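Putative Nitroreductase (Anabaena variabilis ATCC 29413, PDB 3EO7) binds flavin mononucleotide and probably acts as an FMN-dependent oxidoreductase of the nitroreductase type. Local coordinates at residues D301-P306 / G494-E499; E381-V386 / F436-L441; T357-N362 / Y397-K402. All coordinates share one frame; numbering follows the deposited sequence.

Contact 1 of 3, residues D301-P306 / G494-E499. With PGR (R-1,2-propanediol), chain R.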
loop_
_atom_site.group_PDB
_atom_site.type_symbol
_atom_site.label_atom_id
_atom_site.label_comp_id
_atom_site.label_asym_id
_atom_site.label_seq_id
_atom_site.Cartn_x
_atom_site.Cartn_y
_atom_site.Cartn_z
ATOM N N ASP A 301 15.841 -8.184 15.112
ATOM C CA ASP A 301 14.611 -7.428 15.299
ATOM C C ASP A 301 14.902 -6.315 16.304
ATOM O O ASP A 301 15.672 -6.499 17.245
ATOM C CB ASP A 301 13.499 -8.356 15.759
ATOM C CG ASP A 301 13.179 -9.439 14.712
ATOM O OD1 ASP A 301 12.731 -9.091 13.618
ATOM O OD2 ASP A 301 13.402 -10.608 15.022
ATOM N N LYS A 302 14.276 -5.157 16.111
ATOM C CA LYS A 302 14.557 -3.981 16.927
ATOM C C LYS A 302 14.387 -4.162 18.422
ATOM O O LYS A 302 15.238 -3.736 19.178
ATOM C CB LYS A 302 13.695 -2.814 16.478
ATOM C CG LYS A 302 13.929 -1.519 17.241
ATOM C CD LYS A 302 13.093 -0.400 16.587
ATOM C CE LYS A 302 13.158 0.864 17.308
ATOM N NZ LYS A 302 12.388 1.891 16.554
ATOM N N TYR A 303 13.280 -4.770 18.852
ATOM C CA TYR A 303 13.007 -4.903 20.296
ATOM C C TYR A 303 13.243 -6.318 20.794
ATOM O O TYR A 303 12.490 -7.214 20.482
ATOM C CB TYR A 303 11.568 -4.490 20.586
ATOM C CG TYR A 303 11.317 -3.020 20.350
ATOM C CD1 TYR A 303 11.830 -2.063 21.234
ATOM C CD2 TYR A 303 10.593 -2.577 19.257
ATOM C CE1 TYR A 303 11.605 -0.712 21.047
ATOM C CE2 TYR A 303 10.367 -1.219 19.056
ATOM C CZ TYR A 303 10.882 -0.289 19.959
ATOM O OH TYR A 303 10.692 1.057 19.769
ATOM N N ASN A 304 14.269 -6.514 21.604
ATOM C CA ASN A 304 14.567 -7.836 22.059
ATOM C C ASN A 304 13.523 -8.377 23.041
ATOM O O ASN A 304 13.240 -9.585 23.030
ATOM C CB ASN A 304 15.948 -7.877 22.729
ATOM C CG ASN A 304 17.091 -7.662 21.738
ATOM O OD1 ASN A 304 17.026 -8.099 20.583
ATOM N ND2 ASN A 304 18.161 -7.023 22.205
ATOM N N PHE A 305 13.004 -7.507 23.918
ATOM C CA PHE A 305 12.102 -7.961 25.018
ATOM C C PHE A 305 12.613 -9.308 25.582
ATOM O O PHE A 305 11.875 -10.312 25.623
ATOM C CB PHE A 305 10.633 -8.065 24.539
ATOM C CG PHE A 305 10.027 -6.767 24.152
ATOM C CD1 PHE A 305 9.818 -5.768 25.097
ATOM C CD2 PHE A 305 9.615 -6.533 22.860
ATOM C CE1 PHE A 305 9.244 -4.549 24.728
ATOM C CE2 PHE A 305 9.051 -5.327 22.493
ATOM C CZ PHE A 305 8.878 -4.336 23.419
ATOM N N PRO A 306 13.870 -9.337 26.062
ATOM C CA PRO A 306 14.493 -10.637 26.405
ATOM C C PRO A 306 13.892 -11.398 27.589
ATOM O O PRO A 306 14.051 -12.610 27.684
ATOM C CB PRO A 306 15.931 -10.250 26.736
ATOM C CG PRO A 306 15.858 -8.839 27.157
ATOM C CD PRO A 306 14.784 -8.207 26.342
ATOM N N GLY A 494 0.888 -1.079 25.420
ATOM C CA GLY A 494 2.292 -1.211 25.831
ATOM C C GLY A 494 3.285 -1.018 24.700
ATOM O O GLY A 494 4.467 -1.414 24.767
ATOM N N ILE A 495 2.828 -0.429 23.620
ATOM C CA ILE A 495 3.734 -0.152 22.517
ATOM C C ILE A 495 4.675 0.967 22.948
ATOM O O ILE A 495 4.213 1.993 23.480
ATOM C CB ILE A 495 2.945 0.252 21.238
ATOM C CG1 ILE A 495 1.991 -0.870 20.802
ATOM C CG2 ILE A 495 3.926 0.625 20.117
ATOM C CD1 ILE A 495 1.175 -0.548 19.524
ATOM N N PRO A 496 6.000 0.769 22.792
ATOM C CA PRO A 496 6.982 1.777 23.175
ATOM C C PRO A 496 6.585 3.170 22.687
ATOM O O PRO A 496 6.140 3.344 21.539
ATOM C CB PRO A 496 8.278 1.269 22.539
ATOM C CG PRO A 496 8.106 -0.250 22.535
ATOM C CD PRO A 496 6.637 -0.456 22.265
ATOM N N ASN A 497 6.780 4.154 23.562
ATOM C CA ASN A 497 6.403 5.545 23.291
ATOM C C ASN A 497 6.924 6.111 21.974
ATOM O O ASN A 497 6.240 6.889 21.315
ATOM C CB ASN A 497 6.909 6.450 24.427
ATOM C CG ASN A 497 6.413 7.877 24.297
ATOM O OD1 ASN A 497 5.211 8.114 24.207
ATOM N ND2 ASN A 497 7.337 8.837 24.317
ATOM N N ASP A 498 8.128 5.709 21.587
ATOM C CA ASP A 498 8.763 6.244 20.383
ATOM C C ASP A 498 8.141 5.727 19.094
ATOM O O ASP A 498 8.460 6.236 18.033
ATOM C CB ASP A 498 10.251 5.928 20.349
ATOM C CG ASP A 498 11.036 6.787 21.321
ATOM O OD1 ASP A 498 10.504 7.812 21.816
ATOM O OD2 ASP A 498 12.166 6.394 21.592
ATOM N N GLU A 499 7.298 4.702 19.198
ATOM C CA GLU A 499 6.641 4.122 18.041
ATOM C C GLU A 499 5.303 4.793 17.772
ATOM O O GLU A 499 4.378 4.670 18.570
ATOM C CB GLU A 499 6.439 2.633 18.223
ATOM C CG GLU A 499 7.698 1.823 18.422
ATOM C CD GLU A 499 8.566 1.692 17.196
ATOM O OE1 GLU A 499 8.041 1.704 16.034
ATOM O OE2 GLU A 499 9.791 1.523 17.383
HETATM C C1 PGR R . 2.435 8.331 20.920
HETATM C C2 PGR R . 2.708 8.193 22.423
HETATM C C3 PGR R . 2.929 9.558 23.065
HETATM O O1 PGR R . 3.549 7.806 20.167
HETATM O O2 PGR R . 1.621 7.568 23.134
HETATM O O HOH W 1 10.396 2.024 14.356
#
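Two protein donors grip OE2 of Glu499, each on its own lone pair. Tyr303 OH donates to OE2 over 2.6 Å on the anti side. Lys302 NZ takes the syn side at 2.8 Å from OE2, a hydrogen bond that is also a salt bridge. A water accepts from Lys302 NZ and can donate to Glu499 OE1, and OE1 also meets the hydroxyl of Thr438. The torsions bring these groups tip to tip: the Lys302 chain is fully extended with CG anti to the backbone N (chi1 -179°), whereas Glu499 bends at chi2 (-71°). Its carboxylate stands 80° to the Tyr303 ring and meets that ring at the edge. Pro496 covers one face of the phenol, its CG 4.1 Å from the ring centroid, a CH-pi contact; CG of Lys302 lies over the opposite face. On the proline's side, the edge of Phe305 also reaches it, Phe305 CZ to Pro496 CG 4.3 Å. An alanine in place of Glu499 would probably leave the lysine ammonium and the tyrosine hydroxyl without their shared acceptor and loosen the two loops. With a cation and a phenol both donating to one oxygen of a buried side chain, Glu499 is likely to stay ionised, its charge fastening the loop before strand 310-312 to the loop leading into strand 500-508.

Contact 2 of 3, residues E381-V386 / F436-L441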
loop_
_atom_site.group_PDB
_atom_site.type_symbol
_atom_site.label_atom_id
_atom_site.label_comp_id
_atom_site.label_asym_id
_atom_site.label_seq_id
_atom_site.Cartn_x
_atom_site.Cartn_y
_atom_site.Cartn_z
ATOM N N GLU A 381 7.684 -1.458 12.610
ATOM C CA GLU A 381 7.553 -2.493 13.610
ATOM C C GLU A 381 6.106 -2.986 13.613
ATOM O O GLU A 381 5.172 -2.279 13.203
ATOM C CB GLU A 381 7.969 -1.956 14.962
ATOM C CG GLU A 381 9.437 -1.529 15.052
ATOM C CD GLU A 381 10.399 -2.635 14.743
ATOM O OE1 GLU A 381 10.140 -3.802 15.129
ATOM O OE2 GLU A 381 11.446 -2.351 14.119
ATOM N N THR A 382 5.927 -4.213 14.118
ATOM C CA THR A 382 4.633 -4.846 14.131
ATOM C C THR A 382 4.289 -5.296 15.549
ATOM O O THR A 382 5.092 -5.974 16.196
ATOM C CB THR A 382 4.595 -6.052 13.165
ATOM O OG1 THR A 382 4.926 -5.616 11.830
ATOM C CG2 THR A 382 3.200 -6.765 13.247
ATOM N N PHE A 383 3.128 -4.865 16.035
ATOM C CA PHE A 383 2.577 -5.290 17.345
ATOM C C PHE A 383 1.212 -5.865 17.092
ATOM O O PHE A 383 0.479 -5.374 16.221
ATOM C CB PHE A 383 2.486 -4.137 18.351
ATOM C CG PHE A 383 3.834 -3.579 18.721
ATOM C CD1 PHE A 383 4.491 -2.677 17.876
ATOM C CD2 PHE A 383 4.479 -4.007 19.884
ATOM C CE1 PHE A 383 5.767 -2.183 18.211
ATOM C CE2 PHE A 383 5.752 -3.504 20.213
ATOM C CZ PHE A 383 6.380 -2.601 19.352
ATOM N N ILE A 384 0.873 -6.922 17.822
ATOM C CA ILE A 384 -0.398 -7.572 17.619
ATOM C C ILE A 384 -1.195 -7.643 18.902
ATOM O O ILE A 384 -0.724 -8.190 19.909
ATOM C CB ILE A 384 -0.221 -9.017 17.049
ATOM C CG1 ILE A 384 0.771 -8.992 15.866
ATOM C CG2 ILE A 384 -1.561 -9.607 16.657
ATOM C CD1 ILE A 384 0.888 -10.321 15.084
ATOM N N ALA A 385 -2.392 -7.077 18.879
ATOM C CA ALA A 385 -3.324 -7.252 19.985
ATOM C C ALA A 385 -4.119 -8.520 19.671
ATOM O O ALA A 385 -4.817 -8.603 18.653
ATOM C CB ALA A 385 -4.258 -6.044 20.145
ATOM N N VAL A 386 -4.030 -9.505 20.556
ATOM C CA VAL A 386 -4.721 -10.775 20.387
ATOM C C VAL A 386 -5.866 -10.859 21.379
ATOM O O VAL A 386 -5.640 -10.749 22.588
ATOM C CB VAL A 386 -3.722 -11.949 20.618
ATOM C CG1 VAL A 386 -4.418 -13.285 20.657
ATOM C CG2 VAL A 386 -2.562 -11.894 19.549
ATOM N N PHE A 436 -0.913 -3.846 14.382
ATOM C CA PHE A 436 -0.496 -2.453 14.381
ATOM C C PHE A 436 0.878 -2.318 13.743
ATOM O O PHE A 436 1.821 -2.965 14.168
ATOM C CB PHE A 436 -0.405 -1.914 15.810
ATOM C CG PHE A 436 -1.726 -1.848 16.511
ATOM C CD1 PHE A 436 -2.289 -2.978 17.082
ATOM C CD2 PHE A 436 -2.439 -0.670 16.538
ATOM C CE1 PHE A 436 -3.558 -2.907 17.663
ATOM C CE2 PHE A 436 -3.686 -0.601 17.117
ATOM C CZ PHE A 436 -4.244 -1.717 17.671
ATOM N N HIS A 437 0.961 -1.504 12.690
ATOM C CA HIS A 437 2.222 -1.157 12.089
ATOM C C HIS A 437 2.622 0.184 12.672
ATOM O O HIS A 437 1.829 1.135 12.699
ATOM C CB HIS A 437 2.085 -1.080 10.561
ATOM C CG HIS A 437 1.899 -2.413 9.933
ATOM N ND1 HIS A 437 0.839 -2.700 9.105
ATOM C CD2 HIS A 437 2.612 -3.558 10.052
ATOM C CE1 HIS A 437 0.933 -3.957 8.706
ATOM N NE2 HIS A 437 1.995 -4.510 9.277
ATOM N N THR A 438 3.860 0.260 13.134
ATOM C CA THR A 438 4.354 1.450 13.778
ATOM C C THR A 438 5.729 1.846 13.256
ATOM O O THR A 438 6.410 1.069 12.586
ATOM C CB THR A 438 4.482 1.224 15.305
ATOM O OG1 THR A 438 5.630 0.417 15.570
ATOM C CG2 THR A 438 3.192 0.568 15.926
ATOM N N SER A 439 6.118 3.066 13.572
ATOM C CA SER A 439 7.436 3.564 13.231
ATOM C C SER A 439 7.899 4.672 14.153
ATOM O O SER A 439 7.116 5.526 14.552
ATOM C CB SER A 439 7.445 4.113 11.785
ATOM O OG SER A 439 8.752 4.442 11.347
ATOM N N ASP A 440 9.166 4.639 14.517
ATOM C CA ASP A 440 9.784 5.743 15.198
ATOM C C ASP A 440 10.035 6.803 14.137
ATOM O O ASP A 440 10.967 6.711 13.346
ATOM C CB ASP A 440 11.075 5.290 15.898
ATOM C CG ASP A 440 11.865 6.436 16.505
ATOM O OD1 ASP A 440 11.642 7.647 16.209
ATOM O OD2 ASP A 440 12.755 6.089 17.316
ATOM N N LEU A 441 9.150 7.790 14.081
ATOM C CA LEU A 441 9.232 8.808 13.022
ATOM C C LEU A 441 10.511 9.626 13.032
ATOM O O LEU A 441 11.056 9.910 11.966
ATOM C CB LEU A 441 8.036 9.758 13.109
ATOM C CG LEU A 441 6.658 9.232 12.855
ATOM C CD1 LEU A 441 5.661 10.434 12.957
ATOM C CD2 LEU A 441 6.558 8.504 11.496
#
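Phe383 and Phe436 face each other as an antiparallel hydrogen-bonded pair, and their side chains leave on the same face of the sheet with CG anti to the carbonyl carbon in both. Their CB atoms are 4.4 Å apart, but the rings diverge. That of Phe436 reaches along strand 381-386 until CE1 lies 4.1 Å from Ala385 CB, with Phe383 O in the plane at its edge. The Phe383 ring runs the other way and crosses Thr438 at about a right angle, its CE1 edge 3.7 Å from Thr438 OG1. This hydroxyl sits in the crowded position between backbone N and carbonyl carbon (chi1 75°), beside Glu381 CB, and is hydrogen-bonded to Glu499. On the other face, Thr382 and His437 form the non-hydrogen-bonded pair and lie side by side, OG1 in the imidazole plane and 3.6 Å from CD2. Both Thr382 OG1 and His437 NE2 are hydrogen-bonded to the hydroxyl of Tyr358, which probably fixes the turn of the imidazole. Four backbone bonds set the register; the straightest, from Phe436 N to Phe383 O (2.8 Å), has 172° at the hydrogen and lies nearly along the C=O axis. Helix 486-493 packs on the Phe436 face and helix 452-473 on the His437 face, so these antiparallel strands form part of a helix-flanked central sheet, the alpha-beta arrangement characteristic of the FMN-dependent nitroreductase fold.

Contact 3 of 3, residues T357-N362 / Y397-K402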
loop_
_atom_site.group_PDB
_atom_site.type_symbol
_atom_site.label_atom_id
_atom_site.label_comp_id
_atom_site.label_asym_id
_atom_site.label_seq_id
_atom_site.Cartn_x
_atom_site.Cartn_y
_atom_site.Cartn_z
ATOM N N THR A 357 2.784 -12.711 4.804
ATOM C CA THR A 357 3.002 -11.275 4.803
ATOM C C THR A 357 4.470 -10.924 4.995
ATOM O O THR A 357 4.999 -10.085 4.272
ATOM C CB THR A 357 2.157 -10.630 5.906
ATOM O OG1 THR A 357 0.774 -10.943 5.668
ATOM C CG2 THR A 357 2.389 -9.089 5.969
ATOM N N TYR A 358 5.104 -11.563 5.977
ATOM C CA TYR A 358 6.485 -11.260 6.375
ATOM C C TYR A 358 7.602 -12.210 5.973
ATOM O O TYR A 358 8.772 -11.871 6.187
ATOM C CB TYR A 358 6.544 -11.095 7.903
ATOM C CG TYR A 358 5.711 -9.942 8.429
ATOM C CD1 TYR A 358 6.245 -8.683 8.542
ATOM C CD2 TYR A 358 4.397 -10.131 8.827
ATOM C CE1 TYR A 358 5.497 -7.617 9.055
ATOM C CE2 TYR A 358 3.635 -9.065 9.326
ATOM C CZ TYR A 358 4.207 -7.819 9.444
ATOM O OH TYR A 358 3.492 -6.760 9.952
ATOM N N GLN A 359 7.252 -13.390 5.454
ATOM C CA GLN A 359 8.211 -14.449 5.101
ATOM C C GLN A 359 8.046 -14.867 3.641
ATOM O O GLN A 359 7.800 -16.051 3.321
ATOM C CB GLN A 359 8.034 -15.644 6.043
ATOM C CG GLN A 359 7.931 -15.286 7.542
ATOM C CD GLN A 359 9.179 -14.663 8.170
ATOM O OE1 GLN A 359 10.325 -14.980 7.797
ATOM N NE2 GLN A 359 8.962 -13.802 9.184
ATOM N N PRO A 360 8.183 -13.886 2.721
ATOM C CA PRO A 360 7.986 -14.184 1.303
ATOM C C PRO A 360 8.968 -15.226 0.768
ATOM O O PRO A 360 8.664 -15.890 -0.218
ATOM C CB PRO A 360 8.156 -12.832 0.628
ATOM C CG PRO A 360 9.060 -12.072 1.562
ATOM C CD PRO A 360 8.599 -12.490 2.929
ATOM N N GLN A 361 10.105 -15.391 1.433
ATOM C CA GLN A 361 11.097 -16.392 1.027
ATOM C C GLN A 361 10.542 -17.814 1.093
ATOM O O GLN A 361 11.066 -18.717 0.467
ATOM C CB GLN A 361 12.366 -16.278 1.834
ATOM C CG GLN A 361 12.322 -16.810 3.267
ATOM C CD GLN A 361 11.665 -15.860 4.269
ATOM O OE1 GLN A 361 11.220 -14.759 3.937
ATOM N NE2 GLN A 361 11.600 -16.306 5.523
ATOM N N ASN A 362 9.466 -17.999 1.860
ATOM C CA ASN A 362 8.803 -19.276 1.975
ATOM C C ASN A 362 7.832 -19.605 0.830
ATOM O O ASN A 362 7.174 -20.651 0.869
ATOM C CB ASN A 362 8.104 -19.351 3.330
ATOM C CG ASN A 362 9.089 -19.449 4.481
ATOM O OD1 ASN A 362 10.232 -19.861 4.286
ATOM N ND2 ASN A 362 8.643 -19.133 5.691
ATOM N N TYR A 397 1.380 -8.468 21.818
ATOM C CA TYR A 397 2.629 -9.125 21.461
ATOM C C TYR A 397 3.401 -8.301 20.464
ATOM O O TYR A 397 2.843 -7.752 19.524
ATOM C CB TYR A 397 2.344 -10.492 20.810
ATOM C CG TYR A 397 1.639 -11.467 21.713
ATOM C CD1 TYR A 397 0.265 -11.389 21.898
ATOM C CD2 TYR A 397 2.345 -12.456 22.393
ATOM C CE1 TYR A 397 -0.382 -12.259 22.719
ATOM C CE2 TYR A 397 1.691 -13.365 23.232
ATOM C CZ TYR A 397 0.322 -13.248 23.396
ATOM O OH TYR A 397 -0.335 -14.128 24.219
ATOM N N TYR A 398 4.695 -8.193 20.676
ATOM C CA TYR A 398 5.578 -7.680 19.635
ATOM C C TYR A 398 5.818 -8.829 18.663
ATOM O O TYR A 398 6.036 -9.969 19.079
ATOM C CB TYR A 398 6.916 -7.288 20.239
ATOM C CG TYR A 398 7.973 -6.911 19.239
ATOM C CD1 TYR A 398 7.827 -5.802 18.418
ATOM C CD2 TYR A 398 9.164 -7.630 19.184
ATOM C CE1 TYR A 398 8.832 -5.423 17.517
ATOM C CE2 TYR A 398 10.192 -7.242 18.319
ATOM C CZ TYR A 398 10.017 -6.139 17.502
ATOM O OH TYR A 398 11.039 -5.760 16.675
ATOM N N TYR A 399 5.741 -8.567 17.361
ATOM C CA TYR A 399 6.063 -9.587 16.396
ATOM C C TYR A 399 7.472 -9.282 15.846
ATOM O O TYR A 399 7.732 -8.177 15.349
ATOM C CB TYR A 399 5.044 -9.652 15.263
ATOM C CG TYR A 399 5.464 -10.601 14.137
ATOM C CD1 TYR A 399 5.706 -11.958 14.388
ATOM C CD2 TYR A 399 5.596 -10.143 12.820
ATOM C CE1 TYR A 399 6.094 -12.833 13.354
ATOM C CE2 TYR A 399 5.976 -10.995 11.808
ATOM C CZ TYR A 399 6.240 -12.340 12.069
ATOM O OH TYR A 399 6.610 -13.192 11.047
ATOM N N ALA A 400 8.367 -10.254 16.026
ATOM C CA ALA A 400 9.771 -10.211 15.609
ATOM C C ALA A 400 9.885 -11.062 14.329
ATOM O O ALA A 400 10.002 -12.276 14.386
ATOM C CB ALA A 400 10.675 -10.805 16.735
ATOM N N PRO A 401 9.798 -10.427 13.159
ATOM C CA PRO A 401 9.780 -11.256 11.939
ATOM C C PRO A 401 11.078 -11.967 11.594
ATOM O O PRO A 401 11.039 -13.010 10.953
ATOM C CB PRO A 401 9.386 -10.267 10.855
ATOM C CG PRO A 401 9.767 -8.934 11.386
ATOM C CD PRO A 401 9.571 -9.006 12.876
ATOM N N LYS A 402 12.219 -11.415 11.982
ATOM C CA LYS A 402 13.479 -12.090 11.692
ATOM C C LYS A 402 13.600 -13.344 12.548
ATOM O O LYS A 402 13.910 -14.426 12.062
ATOM C CB LYS A 402 14.667 -11.151 11.836
ATOM C CG LYS A 402 14.658 -9.966 10.921
ATOM C CD LYS A 402 15.870 -9.088 11.219
ATOM C CE LYS A 402 16.052 -8.012 10.154
ATOM N NZ LYS A 402 14.884 -7.141 10.023
HETATM O O HOH W 2 12.590 -14.834 9.172
#
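From its CB the side chain of Gln359 sets out with CG anti to the carbonyl carbon, and a bend at chi2 (-65°) turns the amide toward the end of strand 395-400. CD comes within 3.7 Å of Pro401 O. At the tip NE2 spends itself on two acceptors: Pro401 O at 2.8 Å, met on a lone pair in the carbonyl plane with 163° at the hydrogen, and Tyr399 OH at 3.1 Å, less straight at 148°. Both acceptors lie close to the amide plane, which stands nearly perpendicular to the tyrosine ring. OE1 accepts from Gln361 NE2 over 2.9 Å, and a water lies within donating distance of both OE1 and Pro401 O. Next to the amide, Tyr399 presents its edge to the face of Tyr358 in a T-shaped pair, centroids 5.0 Å apart; its CE2 touches Tyr358 CD2 at 3.5 Å, while Thr357 CG2 covers the other face of that ring. With donors and acceptors on both sides of its amide engaged, Gln359 is probably held in a single flip state, joining the turn after helix 347-358 to the strand end by polar bonds beside an aromatic contact.

Overall arrangement
From the N terminus, contact 1 opens first, at 301-306, and closes only at 494-499, joining two loops near the surface across 187 intervening residues. The other two contacts fall within that span. Contact 3 opens at 357-362, at the C-terminal end of helix 347-358; contact 2 opens at 381-386, before contact 3 closes at 397-402, and itself closes at 436-441. Contacts 2 and 3 therefore cross, and both reach one sheet through the neighbouring strands 381-390 and 395-400. The three also touch directly: Glu381 links contact 2 to Tyr398, whereas Asp301 ties contact 1 to the backbone of Lys402. Contact 1 thus ties two loops together, contact 2 pairs two strands, and contact 3 fixes a helix end to the strand beside them.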